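Local structure of NAD-dependent epimerase/dehydratase (Methanobrevibacter ruminantium, 6DNT) at residues S227-G232 and E284-V289; G267-A272 and D317-K322. The protein probably acts as an NAD-dependent UDP-N-acetylglucosamine 4-epimerase and binds UDP-N-acetylmuramic acid in its substrate pocket. One frame throughout, in Å; residues are numbered along the deposited sequence.

Contact 1. Residues S227-G232 and E284-V289; sequences SAILNG and EIISDV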
loop_
_atom_site.group_PDB
_atom_site.type_symbol
_atom_site.label_atom_id
_atom_site.label_comp_id
_atom_site.label_asym_id
_atom_site.label_seq_id
_atom_site.Cartn_x
_atom_site.Cartn_y
_atom_site.Cartn_z
ATOM N N SER A 227 -17.827 14.237 -27.077
ATOM C CA SER A 227 -18.066 15.649 -26.808
ATOM C C SER A 227 -17.545 16.509 -27.953
ATOM O O SER A 227 -18.272 17.355 -28.465
ATOM C CB SER A 227 -17.434 16.070 -25.483
ATOM O OG SER A 227 -17.820 17.389 -25.136
ATOM N N ALA A 228 -16.317 16.233 -28.397
ATOM C CA ALA A 228 -15.711 16.991 -29.500
ATOM C C ALA A 228 -16.605 16.950 -30.740
ATOM O O ALA A 228 -16.961 18.001 -31.281
ATOM C CB ALA A 228 -14.330 16.461 -29.820
ATOM N N ILE A 229 -16.992 15.751 -31.142
ATOM C CA ILE A 229 -17.786 15.558 -32.354
ATOM C C ILE A 229 -19.136 16.266 -32.209
ATOM O O ILE A 229 -19.562 16.976 -33.123
ATOM C CB ILE A 229 -17.937 14.072 -32.720
ATOM C CG1 ILE A 229 -16.594 13.486 -33.177
ATOM C CG2 ILE A 229 -18.997 13.866 -33.799
ATOM C CD1 ILE A 229 -16.567 11.973 -33.204
ATOM N N LEU A 230 -19.779 16.140 -31.048
ATOM C CA LEU A 230 -21.067 16.831 -30.832
ATOM C C LEU A 230 -20.970 18.347 -30.839
ATOM O O LEU A 230 -21.937 19.034 -31.229
ATOM C CB LEU A 230 -21.723 16.368 -29.519
ATOM C CG LEU A 230 -22.244 14.937 -29.502
ATOM C CD1 LEU A 230 -22.704 14.572 -28.093
ATOM C CD2 LEU A 230 -23.364 14.695 -30.500
ATOM N N ASN A 231 -19.822 18.873 -30.414
ATOM C CA ASN A 231 -19.541 20.297 -30.448
ATOM C C ASN A 231 -18.972 20.779 -31.787
ATOM O O ASN A 231 -18.645 21.953 -31.906
ATOM C CB ASN A 231 -18.567 20.683 -29.335
ATOM C CG ASN A 231 -19.232 20.760 -27.971
ATOM O OD1 ASN A 231 -20.370 21.240 -27.829
ATOM N ND2 ASN A 231 -18.505 20.342 -26.952
ATOM N N GLY A 232 -18.858 19.886 -32.767
ATOM C CA GLY A 232 -18.388 20.240 -34.106
ATOM C C GLY A 232 -16.900 20.518 -34.181
ATOM O O GLY A 232 -16.461 21.315 -35.017
ATOM N N GLU A 284 -12.961 5.459 -35.270
ATOM C CA GLU A 284 -13.762 5.034 -36.430
ATOM C C GLU A 284 -15.158 4.647 -36.004
ATOM O O GLU A 284 -16.135 5.034 -36.638
ATOM C CB GLU A 284 -13.156 3.828 -37.133
ATOM C CG GLU A 284 -11.857 4.083 -37.847
ATOM C CD GLU A 284 -11.263 2.817 -38.463
ATOM O OE1 GLU A 284 -10.102 2.909 -38.914
ATOM O OE2 GLU A 284 -11.937 1.749 -38.511
ATOM N N ILE A 285 -15.246 3.849 -34.943
ATOM C CA ILE A 285 -16.536 3.352 -34.486
ATOM C C ILE A 285 -17.418 4.489 -33.980
ATOM O O ILE A 285 -18.589 4.558 -34.333
ATOM C CB ILE A 285 -16.386 2.254 -33.413
ATOM C CG1 ILE A 285 -15.749 1.012 -34.022
ATOM C CG2 ILE A 285 -17.738 1.906 -32.813
ATOM C CD1 ILE A 285 -15.302 -0.009 -32.990
ATOM N N ILE A 286 -16.863 5.378 -33.157
ATOM C CA ILE A 286 -17.620 6.519 -32.639
ATOM C C ILE A 286 -18.054 7.452 -33.784
ATOM O O ILE A 286 -19.197 7.929 -33.794
ATOM C CB ILE A 286 -16.837 7.279 -31.541
ATOM C CG1 ILE A 286 -16.801 6.410 -30.277
ATOM C CG2 ILE A 286 -17.477 8.635 -31.244
ATOM C CD1 ILE A 286 -15.972 6.989 -29.146
ATOM N N SER A 287 -17.158 7.698 -34.739
ATOM C CA SER A 287 -17.509 8.506 -35.916
ATOM C C SER A 287 -18.642 7.876 -36.720
ATOM O O SER A 287 -19.527 8.594 -37.179
ATOM C CB SER A 287 -16.290 8.746 -36.800
ATOM O OG SER A 287 -15.341 9.527 -36.102
ATOM N N ASP A 288 -18.629 6.556 -36.865
ATOM C CA ASP A 288 -19.723 5.843 -37.546
ATOM C C ASP A 288 -21.041 5.979 -36.805
ATOM O O ASP A 288 -22.072 6.305 -37.414
ATOM C CB ASP A 288 -19.390 4.364 -37.741
ATOM C CG ASP A 288 -18.314 4.133 -38.789
ATOM O OD1 ASP A 288 -18.056 5.045 -39.605
ATOM O OD2 ASP A 288 -17.726 3.028 -38.809
ATOM N N VAL A 289 -21.012 5.768 -35.489
ATOM C CA VAL A 289 -22.205 5.925 -34.655
ATOM C C VAL A 289 -22.794 7.340 -34.792
ATOM O O VAL A 289 -24.008 7.496 -34.899
ATOM C CB VAL A 289 -21.920 5.570 -33.165
ATOM C CG1 VAL A 289 -23.022 6.068 -32.239
ATOM C CG2 VAL A 289 -21.740 4.074 -33.011
#
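A slim, buried apolar contact between two helices joins Ile229, near the end of helix 221-230, to Ile286 and Ser287 on helix 279-289, far out from the centre of the chain. One methyl does all the touching. Ile229 CD1 lies 4.0 Å from Ile286 CG2, and it sits equally close to Ser287 OG, again 4.0 Å. It reaches across because CG1 stands beside the backbone N (chi1 -69°) and the chain then runs on extended (chi2 165°). On the facing helix Ile286 offers its gamma-branch methyl, and the two isoleucines cross at a slant. The Ser287 hydroxyl needs no polar partner here: it is hydrogen-bonded to the carbonyl O of Phe283, one turn back along its own helix, and merely lies alongside the methyl. In extended short-chain dehydrogenase/reductase enzymes such as this epimerase, the smaller, C-terminal part of the fold contributes much of the nucleotide-sugar site, and these helices probably belong to it; the Ile286 side chain is about 10 Å from the bound UDP-N-acetylmuramic acid. The CA atoms of Ile229 and Ser287, the closest pair across the contact, are 7.9 Å apart, and the interface buries only 85 Å² in all. Phe225 and Ile226, earlier on helix 221-230, also touch Ile286, Leu290 and Ser292 adjoin Ile229, and helix 328-341 receives Leu230 and Ile285. Just past Ile229 the helix closes in a Schellman motif, where Gly232 turns to positive phi (73°) and its N bonds to Ile229 O at 3.0 Å.

Contact 2. Residues G267-A272 and D317-K322; sequences GVINVA and DKISFK
Ile269 and Val271, both on strand 267-271, meet Ile319 and Phe321 from the loop that leads to helix 328-341, packing that loop onto a strand of the Rossmann-type central sheet. The Ile269 side chain meets Ile319 obliquely, with CD1 leading. The 3.4 Å separation of Ile269 CD1 from Ile319 CG2 is tighter than normal for carbons, but Ile269 was modelled in two conformers, so this closeness is doubtful. Ile319 turns its CG2 methyl to the strand because CG1 occupies the position between backbone N and carbonyl carbon (chi1 58°). Farther along, Phe321 holds its ring anti to the backbone N (chi1 -177°), and CE2 comes to 4.4 Å from Val271 CG1, with the methyl oblique to the ring. Lys318 contributes only the root of its side chain, CB, at 4.3 Å from Ile269 CD1; its chain then leads away, and NZ bonds to Asn315 OD1. Helix 250-262 flanks the same cluster, with Ile253 on Val271, Ser260 on Ile319 and Leu259 on Phe321. Strand 267-271 pairs in parallel with strand 199-208 through backbone bonds of Gly267, Ile269 and Val271 to Tyr199, Ala201 and Arg203, and Val271 lies about 7 Å, side chain to side chain, from the NAD-binding Val207. The loop's own turn is tied by Ser320 N to Asp317 O at 3.1 Å, and the carbonyl O of Lys318 accepts a hydrogen bond from Ser263 OG.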
loop_
_atom_site.group_PDB
_atom_site.type_symbol
_atom_site.label_atom_id
_atom_site.label_comp_id
_atom_site.label_asym_id
_atom_site.label_seq_id
_atom_site.Cartn_x
_atom_site.Cartn_y
_atom_site.Cartn_z
ATOM N N GLY A 267 -11.378 -11.594 -2.297
ATOM C CA GLY A 267 -10.137 -11.409 -3.046
ATOM C C GLY A 267 -10.263 -10.320 -4.082
ATOM O O GLY A 267 -11.102 -9.428 -3.949
ATOM N N VAL A 268 -9.438 -10.426 -5.117
ATOM C CA VAL A 268 -9.291 -9.368 -6.125
ATOM C C VAL A 268 -9.643 -9.939 -7.493
ATOM O O VAL A 268 -9.248 -11.067 -7.808
ATOM C CB VAL A 268 -7.883 -8.716 -6.095
ATOM C CG1 VAL A 268 -6.761 -9.719 -6.343
ATOM C CG2 VAL A 268 -7.787 -7.573 -7.094
ATOM N N ILE A 269 -10.414 -9.182 -8.278
ATOM C CA ILE A 269 -10.898 -9.637 -9.589
ATOM C C ILE A 269 -10.793 -8.485 -10.590
ATOM O O ILE A 269 -11.217 -7.380 -10.297
ATOM C CB ILE A 269 -12.378 -10.086 -9.530
ATOM C CG1 ILE A 269 -12.585 -11.209 -8.506
ATOM C CG2 ILE A 269 -12.861 -10.546 -10.894
ATOM C CD1 ILE A 269 -14.047 -11.499 -8.229
ATOM N N ASN A 270 -10.227 -8.756 -11.764
ATOM C CA ASN A 270 -10.252 -7.803 -12.889
ATOM C C ASN A 270 -11.672 -7.670 -13.438
ATOM O O ASN A 270 -12.364 -8.677 -13.610
ATOM C CB ASN A 270 -9.382 -8.285 -14.052
ATOM C CG ASN A 270 -7.909 -8.266 -13.744
ATOM O OD1 ASN A 270 -7.425 -7.449 -12.974
ATOM N ND2 ASN A 270 -7.168 -9.159 -14.393
ATOM N N VAL A 271 -12.108 -6.455 -13.749
ATOM C CA VAL A 271 -13.396 -6.270 -14.411
ATOM C C VAL A 271 -13.159 -5.559 -15.737
ATOM O O VAL A 271 -12.766 -4.397 -15.779
ATOM C CB VAL A 271 -14.437 -5.517 -13.554
ATOM C CG1 VAL A 271 -15.828 -5.692 -14.168
ATOM C CG2 VAL A 271 -14.435 -6.052 -12.135
ATOM N N ALA A 272 -13.394 -6.302 -16.818
ATOM C CA ALA A 272 -13.112 -5.867 -18.172
ATOM C C ALA A 272 -13.768 -6.877 -19.114
ATOM O O ALA A 272 -14.468 -7.769 -18.640
ATOM C CB ALA A 272 -11.612 -5.835 -18.401
ATOM N N ASP A 317 -15.492 -15.643 -13.206
ATOM C CA ASP A 317 -16.223 -16.852 -12.820
ATOM C C ASP A 317 -16.443 -16.930 -11.310
ATOM O O ASP A 317 -17.461 -17.469 -10.870
ATOM C CB ASP A 317 -15.490 -18.131 -13.284
ATOM C CG ASP A 317 -15.251 -18.173 -14.786
ATOM O OD1 ASP A 317 -15.842 -17.360 -15.525
ATOM O OD2 ASP A 317 -14.441 -19.020 -15.233
ATOM N N LYS A 318 -15.523 -16.371 -10.525
ATOM C CA LYS A 318 -15.647 -16.348 -9.057
ATOM C C LYS A 318 -16.869 -15.601 -8.546
ATOM O O LYS A 318 -17.327 -15.883 -7.444
ATOM C CB LYS A 318 -14.399 -15.738 -8.389
ATOM C CG LYS A 318 -13.081 -16.457 -8.650
ATOM C CD LYS A 318 -13.093 -17.870 -8.091
ATOM C CE LYS A 318 -11.691 -18.464 -8.027
ATOM N NZ LYS A 318 -11.098 -18.620 -9.382
ATOM N N ILE A 319 -17.382 -14.643 -9.318
ATOM C CA ILE A 319 -18.603 -13.923 -8.961
ATOM C C ILE A 319 -19.757 -14.214 -9.932
ATOM O O ILE A 319 -20.745 -13.495 -9.958
ATOM C CB ILE A 319 -18.347 -12.400 -8.818
ATOM C CG1 ILE A 319 -17.771 -11.795 -10.102
ATOM C CG2 ILE A 319 -17.388 -12.144 -7.661
ATOM C CD1 ILE A 319 -17.945 -10.293 -10.179
ATOM N N SER A 320 -19.630 -15.296 -10.700
ATOM C CA SER A 320 -20.615 -15.687 -11.712
ATOM C C SER A 320 -21.017 -14.547 -12.656
ATOM O O SER A 320 -22.192 -14.388 -12.975
ATOM C CB SER A 320 -21.849 -16.288 -11.027
ATOM O OG SER A 320 -21.458 -17.342 -10.156
ATOM N N PHE A 321 -20.033 -13.766 -13.105
ATOM C CA PHE A 321 -20.300 -12.666 -14.026
ATOM C C PHE A 321 -19.755 -12.943 -15.426
ATOM O O PHE A 321 -18.578 -13.236 -15.591
ATOM C CB PHE A 321 -19.734 -11.359 -13.477
ATOM C CG PHE A 321 -20.035 -10.155 -14.331
ATOM C CD1 PHE A 321 -21.327 -9.927 -14.839
ATOM C CD2 PHE A 321 -19.042 -9.226 -14.608
ATOM C CE1 PHE A 321 -21.597 -8.810 -15.618
ATOM C CE2 PHE A 321 -19.311 -8.109 -15.393
ATOM C CZ PHE A 321 -20.590 -7.897 -15.883
ATOM N N LYS A 322 -20.638 -12.861 -16.420
ATOM C CA LYS A 322 -20.272 -12.960 -17.834
ATOM C C LYS A 322 -20.714 -11.655 -18.486
ATOM O O LYS A 322 -21.900 -11.470 -18.741
ATOM C CB LYS A 322 -20.963 -14.163 -18.506
ATOM C CG LYS A 322 -20.276 -15.508 -18.276
ATOM C CD LYS A 322 -21.016 -16.674 -18.944
ATOM C CE LYS A 322 -20.318 -18.013 -18.736
ATOM N NZ LYS A 322 -21.037 -19.157 -19.359
#

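From the N terminus the segments come in the order 227-232, 267-272, 284-289 and 317-322, so the two contacts cross. Contact 1 closes a loop of 51 residues that takes in strand 244-249, helix 250-262 and strand 267-271. Contact 2 starts on that last strand and closes 44 residues that include helix 279-289, the second partner of contact 1. The contacts do not touch: their centres are 32 Å apart and their nearest atoms about 16 Å. Contact 1 joins two helices of the C-terminal part, whereas contact 2 brings the chain back to the nucleotide-binding sheet before it enters helix 328-341, which the segments of contact 1 touch through Leu230, Ile285 and Val289.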